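Local atomic coordinates of capsid protein VP1 (Human polyomavirus 12, PDB entry 6Y5Z), a protein that assembles into disulfide-linked pentamers that probably build the T=7 icosahedral capsid of the virus, together with the minor capsid proteins VP2 and VP3. Residues Q45-T50 with K59-Y64; P73-D78 with K234-F239; V146-G151 with I184-P189; S171-L176 with P191-N196; G205-P210 with M246-A251. All coordinates share one frame; numbering follows the deposited sequence.

Contact 1 (Q45-T50 with K59-Y64); sequences QVTVAT and KEQMPY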
# COMPACT_ATOMS: atom_id res chain seq x y z
N GLN D 45 7.54 31.84 3.57
CA GLN D 45 6.26 31.55 4.27
C GLN D 45 5.11 31.77 3.28
O GLN D 45 5.07 32.84 2.61
CB GLN D 45 6.11 32.39 5.53
CG GLN D 45 7.11 31.96 6.59
CD GLN D 45 6.94 32.67 7.90
OE1 GLN D 45 7.31 32.15 8.95
NE2 GLN D 45 6.37 33.87 7.85
N VAL D 46 4.23 30.78 3.16
CA VAL D 46 3.10 30.79 2.20
C VAL D 46 2.00 31.73 2.71
O VAL D 46 1.58 31.60 3.87
CB VAL D 46 2.56 29.37 1.97
CG1 VAL D 46 1.31 29.37 1.11
CG2 VAL D 46 3.63 28.49 1.34
N THR D 47 1.56 32.65 1.85
CA THR D 47 0.40 33.54 2.10
C THR D 47 -0.74 33.10 1.19
O THR D 47 -0.50 32.58 0.10
CB THR D 47 0.80 35.01 1.93
OG1 THR D 47 1.21 35.21 0.57
CG2 THR D 47 1.90 35.42 2.88
N VAL D 48 -1.96 33.24 1.67
CA VAL D 48 -3.19 32.77 0.98
C VAL D 48 -3.97 33.99 0.50
O VAL D 48 -4.10 34.97 1.27
CB VAL D 48 -4.02 31.90 1.94
CG1 VAL D 48 -5.36 31.52 1.33
CG2 VAL D 48 -3.22 30.67 2.35
N ALA D 49 -4.44 33.92 -0.73
CA ALA D 49 -5.20 35.01 -1.40
C ALA D 49 -6.47 35.34 -0.63
O ALA D 49 -7.07 34.45 0.00
CB ALA D 49 -5.52 34.63 -2.81
N THR D 50 -6.83 36.62 -0.64
CA THR D 50 -8.05 37.15 0.03
C THR D 50 -9.25 37.06 -0.92
O THR D 50 -10.40 37.27 -0.44
CB THR D 50 -7.84 38.59 0.51
OG1 THR D 50 -7.58 39.38 -0.64
CG2 THR D 50 -6.71 38.70 1.51
N LYS D 59 7.21 35.03 -5.96
CA LYS D 59 7.96 33.94 -6.63
C LYS D 59 8.61 33.04 -5.56
O LYS D 59 8.70 31.82 -5.79
CB LYS D 59 8.95 34.52 -7.65
CG LYS D 59 10.19 35.17 -7.09
CD LYS D 59 10.91 36.05 -8.12
CE LYS D 59 11.11 35.37 -9.45
N GLU D 60 8.95 33.55 -4.38
CA GLU D 60 9.70 32.74 -3.39
C GLU D 60 8.76 31.79 -2.63
O GLU D 60 9.25 31.00 -1.84
CB GLU D 60 10.45 33.62 -2.39
CG GLU D 60 11.19 34.79 -3.04
CD GLU D 60 10.30 35.92 -3.55
OE1 GLU D 60 9.25 36.21 -2.92
OE2 GLU D 60 10.63 36.50 -4.58
N GLN D 61 7.44 31.89 -2.83
CA GLN D 61 6.45 31.10 -2.04
C GLN D 61 6.00 29.85 -2.80
O GLN D 61 5.13 29.15 -2.24
CB GLN D 61 5.26 32.01 -1.66
CG GLN D 61 5.66 33.01 -0.58
CD GLN D 61 4.56 33.98 -0.19
OE1 GLN D 61 3.38 33.65 -0.28
NE2 GLN D 61 4.96 35.16 0.26
N MET D 62 6.55 29.56 -3.98
CA MET D 62 6.10 28.43 -4.85
C MET D 62 7.29 27.56 -5.21
O MET D 62 8.39 28.06 -5.45
CB MET D 62 5.50 28.92 -6.16
CG MET D 62 4.23 29.72 -5.99
SD MET D 62 3.60 30.35 -7.54
CE MET D 62 4.73 31.71 -7.86
N PRO D 63 7.12 26.22 -5.24
CA PRO D 63 8.16 25.34 -5.75
C PRO D 63 8.23 25.28 -7.28
O PRO D 63 7.22 25.49 -7.96
CB PRO D 63 7.78 23.96 -5.18
CG PRO D 63 6.27 24.05 -5.03
CD PRO D 63 6.04 25.48 -4.58
N TYR D 64 9.43 25.00 -7.76
CA TYR D 64 9.78 25.01 -9.20
C TYR D 64 10.38 23.66 -9.58
O TYR D 64 10.92 22.96 -8.73
CB TYR D 64 10.81 26.10 -9.51
CG TYR D 64 10.30 27.48 -9.20
CD1 TYR D 64 9.59 28.19 -10.16
CD2 TYR D 64 10.45 28.04 -7.95
CE1 TYR D 64 9.06 29.43 -9.87
CE2 TYR D 64 9.93 29.29 -7.65
CZ TYR D 64 9.20 29.97 -8.61
OH TYR D 64 8.62 31.18 -8.35
O HOH W 1 1.84 32.20 -1.65

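Contact 2 (P73-D78 with K234-F239); sequences PLLNED and KGDGLF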
# COMPACT_ATOMS: atom_id res chain seq x y z
N PRO D 73 30.88 13.58 -23.77
CA PRO D 73 32.02 13.49 -24.69
C PRO D 73 31.57 13.66 -26.15
O PRO D 73 30.56 13.09 -26.59
CB PRO D 73 32.62 12.11 -24.39
CG PRO D 73 32.15 11.78 -22.98
CD PRO D 73 30.76 12.40 -22.91
N LEU D 74 32.31 14.48 -26.90
CA LEU D 74 32.01 14.75 -28.32
C LEU D 74 32.16 13.44 -29.12
O LEU D 74 33.14 12.70 -28.85
CB LEU D 74 32.98 15.84 -28.79
CG LEU D 74 32.98 16.17 -30.28
CD1 LEU D 74 31.64 16.75 -30.74
CD2 LEU D 74 34.11 17.15 -30.58
N LEU D 75 31.23 13.15 -30.02
CA LEU D 75 31.23 11.87 -30.77
C LEU D 75 31.52 12.05 -32.27
O LEU D 75 32.13 11.12 -32.83
CB LEU D 75 29.88 11.19 -30.58
CG LEU D 75 29.63 10.65 -29.18
CD1 LEU D 75 28.23 10.07 -29.08
CD2 LEU D 75 30.68 9.61 -28.79
N ASN D 76 31.05 13.13 -32.89
CA ASN D 76 30.96 13.21 -34.38
C ASN D 76 31.77 14.40 -34.91
O ASN D 76 31.15 15.40 -35.33
CB ASN D 76 29.54 13.36 -34.90
CG ASN D 76 28.67 12.18 -34.48
OD1 ASN D 76 29.00 11.03 -34.76
ND2 ASN D 76 27.59 12.47 -33.79
N GLU D 77 33.06 14.21 -35.08
CA GLU D 77 33.94 15.26 -35.67
C GLU D 77 33.83 15.25 -37.20
O GLU D 77 34.07 16.32 -37.78
CB GLU D 77 35.38 15.07 -35.22
CG GLU D 77 35.61 15.33 -33.75
CD GLU D 77 36.95 14.79 -33.29
OE1 GLU D 77 37.81 15.61 -32.94
OE2 GLU D 77 37.13 13.56 -33.31
N ASP D 78 33.50 14.11 -37.82
CA ASP D 78 33.43 13.94 -39.30
C ASP D 78 31.97 13.87 -39.74
O ASP D 78 31.35 12.78 -39.65
CB ASP D 78 34.18 12.69 -39.74
CG ASP D 78 34.24 12.50 -41.24
OD1 ASP D 78 33.65 13.33 -41.97
OD2 ASP D 78 34.87 11.53 -41.66
N LYS D 234 20.82 14.66 -28.05
CA LYS D 234 21.02 15.65 -29.14
C LYS D 234 22.07 16.66 -28.69
O LYS D 234 22.06 17.09 -27.51
CB LYS D 234 19.69 16.29 -29.50
CG LYS D 234 18.68 15.31 -30.08
CD LYS D 234 17.39 15.97 -30.53
CE LYS D 234 16.45 14.99 -31.20
NZ LYS D 234 15.12 15.59 -31.43
N GLY D 235 22.95 17.05 -29.60
CA GLY D 235 24.01 18.02 -29.28
C GLY D 235 24.93 17.55 -28.18
O GLY D 235 25.54 18.41 -27.55
N ASP D 236 25.03 16.23 -27.96
CA ASP D 236 25.87 15.60 -26.90
C ASP D 236 25.61 16.26 -25.54
O ASP D 236 26.56 16.58 -24.79
CB ASP D 236 27.35 15.64 -27.29
CG ASP D 236 27.67 14.94 -28.60
OD1 ASP D 236 27.05 13.91 -28.93
OD2 ASP D 236 28.56 15.45 -29.30
N GLY D 237 24.33 16.44 -25.23
CA GLY D 237 23.86 16.92 -23.92
C GLY D 237 22.87 15.93 -23.33
O GLY D 237 22.03 15.41 -24.08
N LEU D 238 23.02 15.67 -22.03
CA LEU D 238 22.08 14.84 -21.25
C LEU D 238 21.21 15.76 -20.39
O LEU D 238 21.75 16.57 -19.63
CB LEU D 238 22.86 13.86 -20.38
CG LEU D 238 21.99 13.00 -19.47
CD1 LEU D 238 21.14 12.06 -20.31
CD2 LEU D 238 22.88 12.24 -18.51
N PHE D 239 19.89 15.66 -20.56
CA PHE D 239 18.92 16.54 -19.87
C PHE D 239 18.30 15.82 -18.67
O PHE D 239 17.63 14.79 -18.83
CB PHE D 239 17.88 17.00 -20.89
CG PHE D 239 18.50 17.86 -21.97
CD1 PHE D 239 19.21 17.29 -23.02
CD2 PHE D 239 18.40 19.24 -21.89
CE1 PHE D 239 19.81 18.09 -23.98
CE2 PHE D 239 18.97 20.04 -22.87
CZ PHE D 239 19.66 19.46 -23.91

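Contact 3 (V146-G151 with I184-P189); sequences VQYPEG and IETWSP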
# COMPACT_ATOMS: atom_id res chain seq x y z
N VAL D 146 -4.98 33.54 -11.42
CA VAL D 146 -3.73 33.84 -10.66
C VAL D 146 -2.92 34.85 -11.48
O VAL D 146 -2.81 34.69 -12.70
CB VAL D 146 -2.90 32.58 -10.35
CG1 VAL D 146 -1.63 32.91 -9.59
CG2 VAL D 146 -3.71 31.53 -9.59
N GLN D 147 -2.36 35.84 -10.79
CA GLN D 147 -1.42 36.84 -11.35
C GLN D 147 -0.00 36.42 -10.95
O GLN D 147 0.38 36.65 -9.78
CB GLN D 147 -1.78 38.23 -10.83
CG GLN D 147 -3.23 38.60 -11.07
CD GLN D 147 -3.55 39.93 -10.43
OE1 GLN D 147 -2.77 40.88 -10.50
NE2 GLN D 147 -4.67 39.99 -9.73
N TYR D 148 0.73 35.80 -11.86
CA TYR D 148 2.10 35.30 -11.59
C TYR D 148 3.05 36.48 -11.60
O TYR D 148 2.85 37.44 -12.34
CB TYR D 148 2.47 34.15 -12.54
CG TYR D 148 1.74 32.90 -12.14
CD1 TYR D 148 2.05 32.24 -10.96
CD2 TYR D 148 0.67 32.43 -12.89
CE1 TYR D 148 1.33 31.13 -10.56
CE2 TYR D 148 -0.06 31.31 -12.50
CZ TYR D 148 0.26 30.67 -11.32
OH TYR D 148 -0.45 29.59 -10.89
N PRO D 149 4.10 36.44 -10.75
CA PRO D 149 5.09 37.51 -10.68
C PRO D 149 5.97 37.52 -11.93
O PRO D 149 6.05 36.53 -12.65
CB PRO D 149 5.91 37.17 -9.43
CG PRO D 149 5.72 35.69 -9.23
CD PRO D 149 4.36 35.35 -9.80
N GLU D 150 6.64 38.65 -12.17
CA GLU D 150 7.59 38.81 -13.31
C GLU D 150 8.79 37.89 -13.09
O GLU D 150 9.12 37.59 -11.93
CB GLU D 150 8.06 40.26 -13.42
N GLY D 151 9.38 37.44 -14.20
CA GLY D 151 10.66 36.70 -14.24
C GLY D 151 10.48 35.20 -14.12
O GLY D 151 11.50 34.51 -13.84
N ILE D 184 5.92 24.38 -10.46
CA ILE D 184 5.24 23.06 -10.67
C ILE D 184 3.72 23.28 -10.75
O ILE D 184 3.04 22.51 -11.45
CB ILE D 184 5.65 22.00 -9.63
CG1 ILE D 184 5.09 22.31 -8.25
CG2 ILE D 184 7.16 21.78 -9.60
CD1 ILE D 184 5.21 21.13 -7.31
N GLU D 185 3.18 24.30 -10.09
CA GLU D 185 1.69 24.44 -10.01
C GLU D 185 1.10 24.83 -11.37
O GLU D 185 -0.11 24.77 -11.49
CB GLU D 185 1.26 25.36 -8.87
CG GLU D 185 1.50 26.81 -9.15
CD GLU D 185 0.91 27.74 -8.13
OE1 GLU D 185 1.09 27.50 -6.90
OE2 GLU D 185 0.27 28.73 -8.57
N THR D 186 1.91 25.17 -12.39
CA THR D 186 1.36 25.57 -13.71
C THR D 186 1.80 24.61 -14.81
O THR D 186 1.38 24.84 -15.93
CB THR D 186 1.73 27.01 -14.10
OG1 THR D 186 3.12 27.15 -14.37
CG2 THR D 186 1.32 28.01 -13.04
N TRP D 187 2.67 23.64 -14.55
CA TRP D 187 3.29 22.84 -15.65
C TRP D 187 3.36 21.36 -15.29
O TRP D 187 3.91 21.02 -14.22
CB TRP D 187 4.72 23.33 -15.94
CG TRP D 187 4.86 24.73 -16.45
CD1 TRP D 187 5.43 25.77 -15.80
CD2 TRP D 187 4.48 25.22 -17.74
NE1 TRP D 187 5.44 26.88 -16.60
CE2 TRP D 187 4.87 26.57 -17.80
CE3 TRP D 187 3.87 24.64 -18.86
CZ2 TRP D 187 4.63 27.35 -18.93
CZ3 TRP D 187 3.60 25.42 -19.96
CH2 TRP D 187 4.00 26.75 -20.00
N SER D 188 2.89 20.52 -16.21
CA SER D 188 2.92 19.05 -16.13
C SER D 188 3.88 18.56 -17.20
O SER D 188 3.93 19.14 -18.28
CB SER D 188 1.56 18.48 -16.39
OG SER D 188 0.63 18.90 -15.42
N PRO D 189 4.55 17.42 -17.00
CA PRO D 189 5.22 16.76 -18.12
C PRO D 189 4.17 16.44 -19.17
O PRO D 189 3.05 16.02 -18.83
CB PRO D 189 5.87 15.50 -17.55
CG PRO D 189 5.70 15.61 -16.06
CD PRO D 189 4.69 16.68 -15.74

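Contact 4 (S171-L176 with P191-N196); sequences SAKAKL and PSRNEN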
# COMPACT_ATOMS: atom_id res chain seq x y z
N SER D 171 -2.70 24.74 -26.54
CA SER D 171 -1.80 25.85 -26.94
C SER D 171 -0.74 26.12 -25.84
O SER D 171 0.25 26.83 -26.14
CB SER D 171 -2.61 27.08 -27.28
OG SER D 171 -3.09 27.70 -26.11
N ALA D 172 -0.91 25.61 -24.61
CA ALA D 172 -0.02 25.91 -23.47
C ALA D 172 1.16 24.93 -23.45
O ALA D 172 1.20 24.02 -22.60
CB ALA D 172 -0.78 25.90 -22.18
N LYS D 173 2.06 25.07 -24.42
CA LYS D 173 3.23 24.18 -24.58
C LYS D 173 4.49 24.96 -24.26
O LYS D 173 4.63 26.10 -24.72
CB LYS D 173 3.34 23.62 -25.99
CG LYS D 173 2.13 22.88 -26.50
CD LYS D 173 1.84 21.62 -25.71
CE LYS D 173 0.86 20.71 -26.42
NZ LYS D 173 0.52 19.50 -25.64
N ALA D 174 5.42 24.33 -23.57
CA ALA D 174 6.75 24.92 -23.30
C ALA D 174 7.77 23.80 -23.09
O ALA D 174 7.41 22.62 -23.09
CB ALA D 174 6.68 25.85 -22.12
N LYS D 175 9.03 24.18 -23.06
CA LYS D 175 10.16 23.27 -22.75
C LYS D 175 10.80 23.68 -21.43
O LYS D 175 10.94 24.88 -21.19
CB LYS D 175 11.15 23.30 -23.91
CG LYS D 175 10.58 22.71 -25.19
CD LYS D 175 11.44 22.84 -26.41
CE LYS D 175 10.70 22.32 -27.62
NZ LYS D 175 11.61 21.92 -28.72
N LEU D 176 11.20 22.71 -20.61
CA LEU D 176 11.85 22.99 -19.32
C LEU D 176 13.31 23.35 -19.60
O LEU D 176 14.16 22.45 -19.62
CB LEU D 176 11.70 21.79 -18.39
CG LEU D 176 12.35 21.94 -17.01
CD1 LEU D 176 11.94 23.25 -16.34
CD2 LEU D 176 12.01 20.75 -16.13
N PRO D 191 2.49 14.34 -21.88
CA PRO D 191 2.51 12.95 -22.35
C PRO D 191 2.32 12.83 -23.87
O PRO D 191 2.52 11.77 -24.41
CB PRO D 191 1.32 12.32 -21.62
CG PRO D 191 0.37 13.46 -21.43
CD PRO D 191 1.23 14.68 -21.18
N SER D 192 1.94 13.92 -24.53
CA SER D 192 1.74 13.96 -26.00
C SER D 192 3.05 14.26 -26.71
O SER D 192 3.08 14.11 -27.94
CB SER D 192 0.67 14.96 -26.38
OG SER D 192 1.14 16.30 -26.31
N ARG D 193 4.10 14.68 -25.99
CA ARG D 193 5.45 14.88 -26.57
C ARG D 193 6.42 13.98 -25.80
O ARG D 193 6.06 12.78 -25.58
CB ARG D 193 5.75 16.37 -26.58
CG ARG D 193 4.70 17.13 -27.38
CD ARG D 193 5.03 18.60 -27.52
NE ARG D 193 4.03 19.23 -28.36
CZ ARG D 193 4.12 20.47 -28.84
NH1 ARG D 193 5.15 21.21 -28.52
NH2 ARG D 193 3.16 20.95 -29.62
N ASN D 194 7.61 14.47 -25.47
CA ASN D 194 8.62 13.69 -24.71
C ASN D 194 8.89 12.33 -25.36
O ASN D 194 9.09 11.32 -24.63
CB ASN D 194 8.17 13.54 -23.25
CG ASN D 194 8.32 14.85 -22.51
OD1 ASN D 194 9.41 15.46 -22.52
ND2 ASN D 194 7.24 15.32 -21.91
N GLU D 195 8.98 12.27 -26.69
CA GLU D 195 9.31 11.01 -27.39
C GLU D 195 10.73 10.57 -27.01
O GLU D 195 11.02 9.35 -27.02
CB GLU D 195 9.17 11.15 -28.90
CG GLU D 195 9.35 9.82 -29.63
N ASN D 196 11.59 11.53 -26.69
CA ASN D 196 13.04 11.32 -26.45
C ASN D 196 13.39 11.60 -24.99
O ASN D 196 14.56 11.87 -24.69
CB ASN D 196 13.83 12.21 -27.41
CG ASN D 196 15.29 11.83 -27.53
OD1 ASN D 196 15.61 10.64 -27.48
ND2 ASN D 196 16.14 12.84 -27.71
O HOH W 2 7.01 21.15 -26.24

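Contact 5 (G205-P210 with M246-A251); sequences GGLTTP and MGWFTA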
# COMPACT_ATOMS: atom_id res chain seq x y z
N GLY D 205 -1.64 13.95 -1.91
CA GLY D 205 -2.12 15.22 -1.35
C GLY D 205 -2.33 15.21 0.14
O GLY D 205 -1.68 14.44 0.88
N GLY D 206 -3.21 16.11 0.59
CA GLY D 206 -3.54 16.27 2.01
C GLY D 206 -2.78 17.40 2.66
O GLY D 206 -1.73 17.83 2.14
N LEU D 207 -3.31 17.89 3.78
CA LEU D 207 -2.70 18.99 4.55
C LEU D 207 -1.63 18.44 5.50
O LEU D 207 -0.58 19.11 5.65
CB LEU D 207 -3.82 19.68 5.31
CG LEU D 207 -3.41 20.94 6.07
CD1 LEU D 207 -2.94 22.02 5.11
CD2 LEU D 207 -4.57 21.45 6.91
N THR D 208 -1.87 17.29 6.13
CA THR D 208 -0.95 16.77 7.18
C THR D 208 -0.52 15.32 6.89
O THR D 208 -0.07 14.64 7.83
CB THR D 208 -1.57 16.89 8.58
OG1 THR D 208 -2.77 16.12 8.62
CG2 THR D 208 -1.84 18.33 8.96
N THR D 209 -0.53 14.93 5.64
CA THR D 209 -0.18 13.54 5.27
C THR D 209 1.28 13.26 5.63
O THR D 209 2.15 14.08 5.36
CB THR D 209 -0.42 13.31 3.79
OG1 THR D 209 -1.70 13.90 3.52
CG2 THR D 209 -0.39 11.83 3.45
N PRO D 210 1.60 12.09 6.21
CA PRO D 210 3.00 11.75 6.46
C PRO D 210 3.77 11.54 5.16
O PRO D 210 3.29 10.86 4.25
CB PRO D 210 2.98 10.44 7.24
CG PRO D 210 1.57 9.93 7.13
CD PRO D 210 0.67 11.08 6.73
N MET D 246 8.55 17.49 -0.20
CA MET D 246 8.33 16.52 0.90
C MET D 246 7.15 16.91 1.78
O MET D 246 6.73 16.08 2.58
CB MET D 246 9.58 16.42 1.77
CG MET D 246 10.78 15.91 1.03
SD MET D 246 10.57 14.23 0.42
CE MET D 246 10.39 13.29 1.94
N GLY D 247 6.61 18.12 1.62
CA GLY D 247 5.51 18.62 2.44
C GLY D 247 5.80 20.01 2.93
O GLY D 247 6.64 20.71 2.30
N TRP D 248 5.18 20.38 4.04
CA TRP D 248 5.35 21.72 4.65
C TRP D 248 6.01 21.60 6.02
O TRP D 248 5.63 20.74 6.84
CB TRP D 248 4.03 22.49 4.73
CG TRP D 248 3.45 22.76 3.38
CD1 TRP D 248 3.91 23.63 2.44
CD2 TRP D 248 2.31 22.12 2.80
NE1 TRP D 248 3.12 23.58 1.32
CE2 TRP D 248 2.15 22.64 1.51
CE3 TRP D 248 1.41 21.14 3.27
CZ2 TRP D 248 1.13 22.21 0.66
CZ3 TRP D 248 0.40 20.72 2.43
CH2 TRP D 248 0.27 21.25 1.15
N PHE D 249 6.91 22.54 6.27
CA PHE D 249 7.58 22.79 7.56
C PHE D 249 6.83 23.90 8.29
O PHE D 249 6.45 24.88 7.63
CB PHE D 249 9.03 23.19 7.30
CG PHE D 249 9.86 23.48 8.52
CD1 PHE D 249 9.98 24.77 9.00
CD2 PHE D 249 10.57 22.47 9.16
CE1 PHE D 249 10.73 25.04 10.13
CE2 PHE D 249 11.35 22.75 10.26
CZ PHE D 249 11.42 24.04 10.76
N THR D 250 6.62 23.77 9.60
CA THR D 250 6.06 24.88 10.40
C THR D 250 7.05 25.24 11.51
O THR D 250 7.27 24.45 12.44
CB THR D 250 4.69 24.54 10.99
OG1 THR D 250 3.85 24.01 9.97
CG2 THR D 250 4.03 25.76 11.61
N ALA D 251 7.60 26.45 11.41
CA ALA D 251 8.53 27.00 12.42
C ALA D 251 7.76 27.36 13.69
O ALA D 251 6.56 27.72 13.61
CB ALA D 251 9.23 28.22 11.88

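Contact 1 (Q45-T50 with K59-Y64)
Gln61 reaches across to Thr47 and Gln45, a compact example of one side-chain amide tying together two parts of a long loop. Extended beyond CG (chi2 178°), the Gln61 chain carries its carbonyl to Thr47, whose side chain it crosses at about a right angle. There OE1 takes two protons from the same residue. Thr47 OG1 donates at 2.8 Å to Gln61 OE1, in the carbonyl plane and on a lone pair, whereas Thr47 N donates to that oxygen at 3.0 Å from well above the plane. The carbonyl of Gln45 lies nearby: its O sits over one face of the amide, 3.1 Å from Gln61 CD, with no hydrogen bond between the two residues. The double grip on OE1 should limit rotation of the amide. Gln61 closes a short 3-10 turn, 59-61, in the same connection between strands 9-26 and 66-71 that carries 45-50. On the sheet side, Val46 packs on Phe259 of strand 257-276, and also against Val116 of a neighbouring subunit.

Contact 2 (P73-D78 with K234-F239)
Asp236 faces Leu74 and Leu75 at one end of the VP1 jelly-roll sandwich, where strand 237-250 begins beside the end of strand 66-71. Asp236 has by far the most surface buried by the contact, and the two leucines and Pro73 share most of the rest about equally. Its backbone stands in the left-handed region (phi 50°), in a turn closed by a bond from Gly237 N to Lys234 O. With CG placed anti to its own carbonyl carbon (chi1 -58°), the carboxylate leans into the loop 73-78.

The two oxygens meet different leucine side chains. OD2 lies 3.6 Å from Leu74 CD1, while OD1 faces the other leucine, 4.0 Å from Leu75 CD1. Pro73 contributes its carbonyl oxygen, 4.0 Å from Asp236 CG, and that same oxygen accepts a hydrogen bond from Trp87 NE1. Leu75 packs elsewhere on Leu85 and Trp87 of strand 83-96, which ties the loop to the sandwich. No hydrogen bond joins the two segments themselves; Asp236 is instead backbone-bonded to Leu72, just before the loop 73-78. The nearest polar approach is Leu75 N to Asp236 OD2, and at 3.6 Å it is too long to count as a hydrogen bond.

Contact 3 (V146-G151 with I184-P189)
Tyr148 meets Glu185 and Thr186 at the turn that leads into strand 187-189, an outer strand of a small three-stranded antiparallel sheet outside the main jelly-roll sheet. Followed outward, the tyrosine illustrates how a ring can span two loops. From CB, which points toward the other segment, the side chain carries its ring past Val146; Val146 CG1 sits over one face, near the rim. Contacts across begin at the far ring carbons. CE2 lies 3.6 Å from Thr186 CG2, and on the other flank CE1 comes within 3.3 Å of Glu185 OE2, which approaches the ring edge near its plane. Tyr148 CZ lies 3.3 Å and OH 3.2 Å from Thr186 CG2. The hydroxyl also donates to the glutamate, whose carboxylate is turned 78° from the ring plane. Glu185 comes from the opposite direction, its chain extended beyond CG (chi2 172°) to reach the hydroxyl. The same oxygen is also hydrogen-bonded to His106 NE2 of a neighbouring subunit, so the tyrosine helps to hold an acid that bridges the subunit interface. The bond itself is short, 2.6 Å from Tyr148 OH to Glu185 OE2, and uses the anti lone pair.

Contact 4 (S171-L176 with P191-N196)
Lys173, on strand 173-175, and Arg193, in the loop 191-196, are the closest pair along the two backbones, yet their CA atoms stand 9.8 Å apart and it is mainly side chains that span the gap. Lysine over guanidinium is the theme: two basic residues can pack when the aliphatic part of one covers the flat group of the other. A bend at chi2 (-64°) folds Lys173 across one face of Arg193, with CG 3.8 Å from Arg193 NH2 and CE 4.0 Å from Arg193 NE. The arginine reaches the site with its chain extended from CG to NE. Beyond this packing, Lys173 NZ makes a weak hydrogen bond to Ser192 OG at 3.3 Å. Its stronger partners are Gln138 OE1 and the carboxylate of Asp190, which also binds Ser192 OG. Although Lys173 NZ and Arg193 NE are 4.4 Å apart, Asp190 lies close to both and probably offsets their charge, its ion pair with Arg193 being long and weak. Strand 173-175 forms one border of the small sheet whose middle strand, 136-139, supplies Gln138; the loop 191-196 leads from the other border strand, 187-189, to strand 197-204 of the jelly roll.

Contact 5 (G205-P210 with M246-A251)
Strand 237-250 of the jelly roll and the loop that follows strand 197-204 meet through Trp248, whose indole edge is set against two loop carbonyls. Gly206 O approaches Trp248 CZ3 at 3.6 Å, and the next carbonyl along, Leu207 O, lies 3.7 Å from Trp248 CE3. Both oxygens lie near the plane of the ring, so they meet its edge. The tryptophan is directed toward the loop with CG anti to its carbonyl carbon (chi1 -63°). Leu207 adds a looser apolar touch, its CD1 4.5 Å from Trp248 CZ3.

The loop owes its shape partly to Gly206, whose positive phi (98°) suits glycine, and partly to Thr209. Thr209 OG1 donates to Gly205 O at 2.7 Å, in the carbonyl plane and on a lone pair, and so ties Thr209 back to Gly205 within the loop. Around the indole, Phe259 meets it edge to face, and Val105 of a neighbouring subunit packs on it. Gly206 O has a conventional partner as well, a hydrogen bond with Ser123 OG. The ring edge therefore need not satisfy that buried oxygen alone: its weakly positive C-H groups probably give the two carbonyl oxygens a modest electrostatic complement, alongside the hydrogen bond that Gly206 O already has.

Read together, the contacts show chemistry following position. Contacts 3 and 5 are buried, contact 1 is partly so, and contacts 2 and 4 lie at the surface. Contacts 2 and 5 share strand 237-250 yet sit on opposite sides of the chain's centre, about 42 Å between centres. Contacts 3 and 4 serve the two border strands of one small sheet and touch where Trp187 packs on Ala174; contact 1 joins contact 3 through a probable Pro63 O to Ile184 N bond. Hydrogen bonds carry contacts 1 and 3, whereas contacts 2 and 5 depend on packing and contact 4 on a lysine chain packed over a guanidinium, with a weak hydrogen bond. All but contact 2 touch a neighbouring subunit.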